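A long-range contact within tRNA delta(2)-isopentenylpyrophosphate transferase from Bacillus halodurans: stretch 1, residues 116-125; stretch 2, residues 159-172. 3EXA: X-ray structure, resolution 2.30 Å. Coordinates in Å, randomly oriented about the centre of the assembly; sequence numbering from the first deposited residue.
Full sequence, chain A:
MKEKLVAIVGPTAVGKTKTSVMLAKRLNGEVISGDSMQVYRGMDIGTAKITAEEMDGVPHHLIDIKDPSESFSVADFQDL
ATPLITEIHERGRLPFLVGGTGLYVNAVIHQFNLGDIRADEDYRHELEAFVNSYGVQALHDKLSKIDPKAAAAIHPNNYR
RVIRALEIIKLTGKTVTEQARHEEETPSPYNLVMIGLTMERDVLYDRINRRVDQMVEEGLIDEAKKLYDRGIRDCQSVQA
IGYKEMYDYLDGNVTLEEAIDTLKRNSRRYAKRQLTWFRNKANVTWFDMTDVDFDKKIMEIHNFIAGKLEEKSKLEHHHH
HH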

# COMPACT_ATOMS: atom_id res chain seq x y z
N ASP A 116 0.00 -1.30 7.22
CA ASP A 116 -0.06 -1.71 5.82
C ASP A 116 1.15 -1.21 5.04
O ASP A 116 1.99 -0.48 5.57
CB ASP A 116 -1.34 -1.17 5.16
CG ASP A 116 -2.61 -1.62 5.87
OD1 ASP A 116 -2.80 -2.85 6.01
OD2 ASP A 116 -3.40 -0.75 6.28
N ILE A 117 1.23 -1.62 3.77
CA ILE A 117 2.32 -1.20 2.90
C ILE A 117 1.78 -0.60 1.61
O ILE A 117 1.30 -1.32 0.73
CB ILE A 117 3.25 -2.39 2.54
CG1 ILE A 117 3.99 -2.90 3.79
CG2 ILE A 117 4.27 -1.96 1.50
CD1 ILE A 117 3.12 -3.71 4.76
N ARG A 118 1.84 0.73 1.50
CA ARG A 118 1.35 1.43 0.32
C ARG A 118 2.41 2.37 -0.25
O ARG A 118 3.24 2.90 0.48
CB ARG A 118 0.08 2.22 0.64
CG ARG A 118 -0.47 3.02 -0.54
CD ARG A 118 -1.75 3.76 -0.17
NE ARG A 118 -1.56 4.61 1.01
CZ ARG A 118 -0.80 5.70 1.04
NH1 ARG A 118 -0.69 6.40 2.17
NH2 ARG A 118 -0.16 6.10 -0.05
N ALA A 119 2.36 2.56 -1.56
CA ALA A 119 3.30 3.43 -2.25
C ALA A 119 2.90 4.90 -2.11
O ALA A 119 1.77 5.28 -2.41
CB ALA A 119 3.39 3.05 -3.73
N ASP A 120 3.85 5.72 -1.66
CA ASP A 120 3.64 7.15 -1.47
C ASP A 120 3.15 7.79 -2.77
O ASP A 120 3.84 7.71 -3.79
CB ASP A 120 4.95 7.79 -1.01
CG ASP A 120 4.78 9.23 -0.57
OD1 ASP A 120 5.73 9.79 0.03
OD2 ASP A 120 3.70 9.81 -0.81
N GLU A 121 1.98 8.41 -2.74
CA GLU A 121 1.43 9.06 -3.92
C GLU A 121 2.34 10.20 -4.41
O GLU A 121 2.27 10.60 -5.58
CB GLU A 121 0.01 9.61 -3.65
CG GLU A 121 -0.09 10.65 -2.53
CD GLU A 121 -0.06 10.03 -1.13
OE1 GLU A 121 0.19 10.78 -0.16
OE2 GLU A 121 -0.29 8.81 -1.01
N ASP A 122 3.18 10.71 -3.52
CA ASP A 122 4.08 11.80 -3.89
C ASP A 122 5.22 11.37 -4.79
O ASP A 122 5.56 12.06 -5.75
CB ASP A 122 4.64 12.48 -2.63
CG ASP A 122 3.56 13.07 -1.75
OD1 ASP A 122 2.53 13.54 -2.28
OD2 ASP A 122 3.74 13.06 -0.52
N TYR A 123 5.82 10.22 -4.49
CA TYR A 123 6.93 9.71 -5.30
C TYR A 123 6.45 9.40 -6.71
O TYR A 123 7.17 9.61 -7.69
CB TYR A 123 7.52 8.45 -4.67
CG TYR A 123 8.71 7.90 -5.42
CD1 TYR A 123 8.63 6.68 -6.09
CD2 TYR A 123 9.92 8.59 -5.45
CE1 TYR A 123 9.73 6.16 -6.76
CE2 TYR A 123 11.03 8.08 -6.12
CZ TYR A 123 10.93 6.86 -6.78
OH TYR A 123 12.03 6.35 -7.43
N ARG A 124 5.23 8.90 -6.81
CA ARG A 124 4.68 8.58 -8.12
C ARG A 124 4.53 9.89 -8.87
O ARG A 124 4.84 9.99 -10.06
CB ARG A 124 3.33 7.88 -7.98
CG ARG A 124 2.90 7.14 -9.24
CD ARG A 124 1.54 7.62 -9.71
NE ARG A 124 0.64 6.50 -10.02
CZ ARG A 124 0.09 5.71 -9.11
NH1 ARG A 124 0.33 5.90 -7.82
NH2 ARG A 124 -0.70 4.72 -9.48
N HIS A 125 4.05 10.91 -8.16
CA HIS A 125 3.88 12.24 -8.75
C HIS A 125 5.25 12.73 -9.22
O HIS A 125 5.38 13.34 -10.28
CB HIS A 125 3.32 13.20 -7.70
CG HIS A 125 3.07 14.59 -8.22
ND1 HIS A 125 3.10 15.70 -7.40
CD2 HIS A 125 2.78 15.05 -9.46
CE1 HIS A 125 2.84 16.78 -8.11
NE2 HIS A 125 2.64 16.41 -9.37
N TYR A 159 6.70 3.85 -20.33
CA TYR A 159 6.95 4.60 -19.10
C TYR A 159 6.03 4.20 -17.95
O TYR A 159 6.40 4.35 -16.78
CB TYR A 159 6.80 6.09 -19.34
CG TYR A 159 5.37 6.54 -19.58
CD1 TYR A 159 4.84 6.62 -20.87
CD2 TYR A 159 4.54 6.90 -18.50
CE1 TYR A 159 3.53 7.04 -21.08
CE2 TYR A 159 3.23 7.32 -18.70
CZ TYR A 159 2.73 7.40 -20.00
OH TYR A 159 1.44 7.85 -20.19
N ARG A 160 4.84 3.73 -18.27
CA ARG A 160 3.90 3.33 -17.24
C ARG A 160 4.46 2.15 -16.45
O ARG A 160 4.38 2.12 -15.22
CB ARG A 160 2.56 2.93 -17.86
CG ARG A 160 1.39 3.25 -16.96
CD ARG A 160 1.31 4.75 -16.75
NE ARG A 160 0.95 5.10 -15.38
CZ ARG A 160 0.81 6.35 -14.95
NH1 ARG A 160 0.99 7.37 -15.78
NH2 ARG A 160 0.47 6.57 -13.69
N ARG A 161 5.03 1.19 -17.16
CA ARG A 161 5.62 0.01 -16.55
C ARG A 161 6.95 0.35 -15.87
O ARG A 161 7.38 -0.33 -14.95
CB ARG A 161 5.80 -1.08 -17.60
CG ARG A 161 6.26 -2.42 -17.06
CD ARG A 161 6.24 -3.48 -18.16
NE ARG A 161 6.84 -4.74 -17.74
CZ ARG A 161 6.87 -5.84 -18.49
NH1 ARG A 161 6.34 -5.83 -19.71
NH2 ARG A 161 7.44 -6.94 -18.03
N VAL A 162 7.61 1.41 -16.34
CA VAL A 162 8.87 1.83 -15.75
C VAL A 162 8.58 2.55 -14.44
O VAL A 162 9.29 2.38 -13.46
CB VAL A 162 9.65 2.76 -16.70
CG1 VAL A 162 10.85 3.38 -15.99
CG2 VAL A 162 10.11 1.97 -17.91
N ILE A 163 7.52 3.34 -14.41
CA ILE A 163 7.17 4.03 -13.18
C ILE A 163 6.82 3.00 -12.11
O ILE A 163 7.16 3.15 -10.94
CB ILE A 163 5.98 4.98 -13.38
CG1 ILE A 163 6.45 6.23 -14.13
CG2 ILE A 163 5.35 5.34 -12.03
CD1 ILE A 163 5.36 7.21 -14.44
N ARG A 164 6.11 1.95 -12.52
CA ARG A 164 5.71 0.89 -11.61
C ARG A 164 6.94 0.24 -10.98
O ARG A 164 6.97 -0.01 -9.77
CB ARG A 164 4.89 -0.15 -12.38
CG ARG A 164 4.73 -1.49 -11.69
CD ARG A 164 3.86 -1.39 -10.44
NE ARG A 164 2.72 -2.30 -10.52
CZ ARG A 164 2.81 -3.62 -10.72
NH1 ARG A 164 4.00 -4.19 -10.86
NH2 ARG A 164 1.71 -4.35 -10.77
N ALA A 165 7.95 -0.04 -11.79
CA ALA A 165 9.18 -0.67 -11.31
C ALA A 165 9.89 0.20 -10.27
O ALA A 165 10.38 -0.31 -9.27
CB ALA A 165 10.11 -0.95 -12.48
N LEU A 166 9.95 1.50 -10.52
CA LEU A 166 10.63 2.40 -9.60
C LEU A 166 9.86 2.54 -8.29
O LEU A 166 10.46 2.77 -7.24
CB LEU A 166 10.83 3.77 -10.25
CG LEU A 166 11.67 3.81 -11.55
CD1 LEU A 166 11.47 5.14 -12.27
CD2 LEU A 166 13.14 3.61 -11.22
N GLU A 167 8.53 2.41 -8.32
CA GLU A 167 7.76 2.55 -7.09
C GLU A 167 7.94 1.31 -6.23
O GLU A 167 8.07 1.41 -5.01
CB GLU A 167 6.26 2.74 -7.38
CG GLU A 167 5.88 3.95 -8.22
CD GLU A 167 4.36 4.16 -8.28
OE1 GLU A 167 3.80 4.70 -7.31
OE2 GLU A 167 3.73 3.77 -9.28
N ILE A 168 7.94 0.15 -6.87
CA ILE A 168 8.11 -1.11 -6.15
C ILE A 168 9.46 -1.14 -5.45
O ILE A 168 9.57 -1.61 -4.31
CB ILE A 168 8.00 -2.31 -7.10
CG1 ILE A 168 6.54 -2.48 -7.56
CG2 ILE A 168 8.50 -3.57 -6.41
CD1 ILE A 168 6.29 -3.66 -8.50
N ILE A 169 10.49 -0.63 -6.12
CA ILE A 169 11.85 -0.60 -5.58
C ILE A 169 11.91 0.33 -4.37
O ILE A 169 12.47 -0.03 -3.33
CB ILE A 169 12.86 -0.13 -6.66
CG1 ILE A 169 12.97 -1.20 -7.75
CG2 ILE A 169 14.22 0.16 -6.02
CD1 ILE A 169 13.80 -0.81 -8.97
N LYS A 170 11.32 1.51 -4.50
CA LYS A 170 11.28 2.49 -3.42
C LYS A 170 10.59 1.89 -2.19
O LYS A 170 10.83 2.32 -1.07
CB LYS A 170 10.53 3.75 -3.87
CG LYS A 170 10.52 4.87 -2.83
CD LYS A 170 9.13 5.51 -2.70
CE LYS A 170 8.09 4.53 -2.15
NZ LYS A 170 6.69 5.03 -2.26
N LEU A 171 9.73 0.90 -2.40
CA LEU A 171 9.05 0.28 -1.27
C LEU A 171 10.03 -0.52 -0.42
O LEU A 171 9.99 -0.45 0.81
CB LEU A 171 7.93 -0.64 -1.74
CG LEU A 171 6.57 0.03 -1.95
CD1 LEU A 171 5.59 -1.00 -2.47
CD2 LEU A 171 6.07 0.63 -0.64
N THR A 172 10.91 -1.26 -1.08
CA THR A 172 11.88 -2.08 -0.37
C THR A 172 13.13 -1.32 0.06
O THR A 172 14.17 -1.92 0.32
CB THR A 172 12.32 -3.27 -1.25
OG1 THR A 172 13.11 -4.17 -0.46
CG2 THR A 172 13.14 -2.79 -2.43
O HOH W 1 1.23 4.65 -5.78
O HOH W 2 5.27 5.34 -5.40

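Stretch 1 begins as an extended loop and turns into a helix at Glu 121, which continues beyond His 125. Stretch 2 is one helix from Tyr 159 to Leu 171, and Thr 172 is the first residue after it to leave helical geometry. The axes of the two helices come within 10.3 Å, and their N-to-C directions differ by 140°, so they run closer to antiparallel than parallel. The nearest CA atoms across the contact are those of Ala 119 and Leu 171, 6.6 Å apart, which places the loop before the first helix near the C-terminal end of the second.

Asp 120 caps the first helix. Asp 120 OD2 accepts a hydrogen bond from Asp 122 N at 2.9 Å, satisfying an amide that has no earlier helical carbonyl to bond. Next to it, Arg 118 NH2 and Glu 121 OE2 form a salt bridge at 2.9 Å; its hydrogen bond is weak, with an angle of 120°.

No direct hydrogen bond joins the two stretches. Packing, charge and water hold them together, over 573 Å² of buried surface.

At the loop end, Leu 171 supplies an apolar surface. Leu 171 CD2 lies 3.8 Å from Ile 117 CG2 and 4.3 Å from Ala 119 CA. The small side chain of Ala 119 points toward the second helix, with Ala 119 CB 4.0 Å from Glu 167 OE1.

Tyr 123 also points toward stretch 2, with chi1 in t. Lys 170 lies over one face of its ring. Lys 170 CD is 3.9 Å from the Tyr 123 ring centroid and 27° off the normal, a CH-pi contact made by the aliphatic part of the lysine. Tyr 123 CE1 also approaches Leu 166 O at 3.5 Å.

The amine of Lys 170 reaches the start of the first helix. Lys 170 NZ is 3.0 Å from Asp 120 N, but both atoms are donors, so this is proximity without a hydrogen bond.

Glu 167 is buried, and the end of its side chain comes nearer to stretch 1. Glu 167 OE1 lies 3.2 Å from Arg 124 CG and forms a long salt bridge with Arg 124 NH1 at 3.7 Å. The oxygen is well out of the guanidinium plane, so the attraction is between charges and no N-H points at it. One turn earlier in the second helix, Ile 163 CG2 packs against Arg 124 CG at 4.1 Å. Arg 160 NH2 lies 3.7 Å from Arg 124 NE, a close approach of like charges.

Two waters complete the contact. Water 2 donates to Glu 167 OE1 at 2.5 Å and to Asp 120 O at 3.2 Å, and weakly accepts from Lys 170 NZ at 3.5 Å. Water 1 donates to Glu 167 OE1 at 3.0 Å and, weakly, to Ala 119 O at 3.5 Å. Both bridge the carboxylate to loop carbonyls.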